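Local coordinates for protein SAM-dependent O-methyltransferase (Thermotoga maritima, PDB 1O54) that probably catalyses the S-adenosyl-L-methionine-dependent N1-methylation of adenosine 58 in tRNA, working as a homotetramer built from two dimers, at residues Leu28-Glu31 with Glu35-Val38. Sequence-based numbering, arbitrary orientation.
Sequences LSFE and EFLV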
# COMPACT_ATOMS: atom_id res chain seq x y z
N LEU A 28 -16.16 26.94 -8.39
CA LEU A 28 -15.48 27.50 -9.55
C LEU A 28 -14.10 26.84 -9.69
O LEU A 28 -13.28 26.90 -8.76
CB LEU A 28 -15.33 29.01 -9.41
CG LEU A 28 -16.64 29.73 -9.09
CD1 LEU A 28 -16.44 31.21 -8.87
CD2 LEU A 28 -17.68 29.48 -10.19
N SER A 29 -13.84 26.22 -10.84
CA SER A 29 -12.66 25.38 -11.01
C SER A 29 -11.76 25.93 -12.12
O SER A 29 -12.22 26.14 -13.24
CB SER A 29 -13.11 23.96 -11.33
OG SER A 29 -12.00 23.10 -11.46
N PHE A 30 -10.48 26.16 -11.83
CA PHE A 30 -9.55 26.82 -12.76
C PHE A 30 -8.45 25.90 -13.33
O PHE A 30 -8.20 24.83 -12.79
CB PHE A 30 -8.98 28.06 -12.07
CG PHE A 30 -10.01 29.15 -11.92
CD1 PHE A 30 -10.86 29.17 -10.82
CD2 PHE A 30 -10.18 30.10 -12.91
CE1 PHE A 30 -11.85 30.13 -10.71
CE2 PHE A 30 -11.18 31.05 -12.81
CZ PHE A 30 -12.01 31.06 -11.70
N GLU A 31 -7.82 26.34 -14.42
CA GLU A 31 -6.77 25.56 -15.13
C GLU A 31 -5.64 25.07 -14.23
O GLU A 31 -5.15 23.94 -14.40
CB GLU A 31 -6.17 26.36 -16.30
CG GLU A 31 -7.13 26.70 -17.45
CD GLU A 31 -6.48 27.56 -18.54
OE1 GLU A 31 -5.59 28.39 -18.22
OE2 GLU A 31 -6.87 27.42 -19.73
N GLU A 35 -9.67 25.55 -6.75
CA GLU A 35 -11.13 25.49 -6.75
C GLU A 35 -11.69 26.36 -5.62
O GLU A 35 -11.12 26.42 -4.52
CB GLU A 35 -11.62 24.05 -6.58
CG GLU A 35 -10.70 22.96 -7.12
CD GLU A 35 -11.15 22.37 -8.45
OE1 GLU A 35 -10.41 22.51 -9.45
OE2 GLU A 35 -12.23 21.74 -8.51
N PHE A 36 -12.78 27.06 -5.88
CA PHE A 36 -13.36 27.96 -4.90
C PHE A 36 -14.81 27.61 -4.71
O PHE A 36 -15.57 27.65 -5.68
CB PHE A 36 -13.25 29.40 -5.38
CG PHE A 36 -11.87 29.79 -5.75
CD1 PHE A 36 -10.97 30.18 -4.76
CD2 PHE A 36 -11.46 29.80 -7.05
CE1 PHE A 36 -9.68 30.55 -5.09
CE2 PHE A 36 -10.18 30.15 -7.40
CZ PHE A 36 -9.28 30.53 -6.41
N LEU A 37 -15.18 27.22 -3.48
CA LEU A 37 -16.54 26.90 -3.12
C LEU A 37 -17.14 28.13 -2.49
O LEU A 37 -16.63 28.61 -1.45
CB LEU A 37 -16.59 25.71 -2.14
CG LEU A 37 -17.51 24.55 -2.52
CD1 LEU A 37 -17.26 23.38 -1.60
CD2 LEU A 37 -18.97 24.93 -2.45
N VAL A 38 -18.19 28.67 -3.11
CA VAL A 38 -18.79 29.91 -2.63
C VAL A 38 -20.31 29.90 -2.69
O VAL A 38 -20.92 29.19 -3.50
CB VAL A 38 -18.27 31.11 -3.43
CG1 VAL A 38 -16.78 31.20 -3.32
CG2 VAL A 38 -18.67 30.99 -4.89
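F30 and F36 meet on one face of a β hairpin, whose strands 25-30 and 35-39 belong to the small antiparallel sheet preceding the Rossmann-like methyltransferase fold. The two side chains cross at about a right angle, and their ring planes stand 70° apart in an oblique pairing; F30 CD1 comes up at the edge of the F36 ring, within its plane, 3.6 Å from F36 CE2. Apolar side chains suit this largely buried face, where F30 and L28 pack on I53 and F36 lies against T48. The backbones hold L28 opposite F36 as a hydrogen-bonded antiparallel pair: L28 N gives a nearly straight bond to F36 O (2.9 Å, 172°), and F36 N returns one to L28 O. On the other face, the non-hydrogen-bonded pair S29 and E35 carries the polar contact. The short serine turns its OG away from its own backbone N and donates to E35 OE1; the longer glutamate is modelled in two conformers, and in the one described it bends at chi2 to bring its carboxylate over. There E35 OE2 also forms a salt bridge with R233 of the second subunit; S29 packs on the same arginine, so this face of the hairpin lies against that subunit. Replacing S29 by alanine is likely to leave E35 OE1 without its hydroxyl donor and the carboxylate freer to turn before that arginine. S29 OG approaches E35 OE1 to 2.6 Å from above the carboxylate plane, 41° out of it.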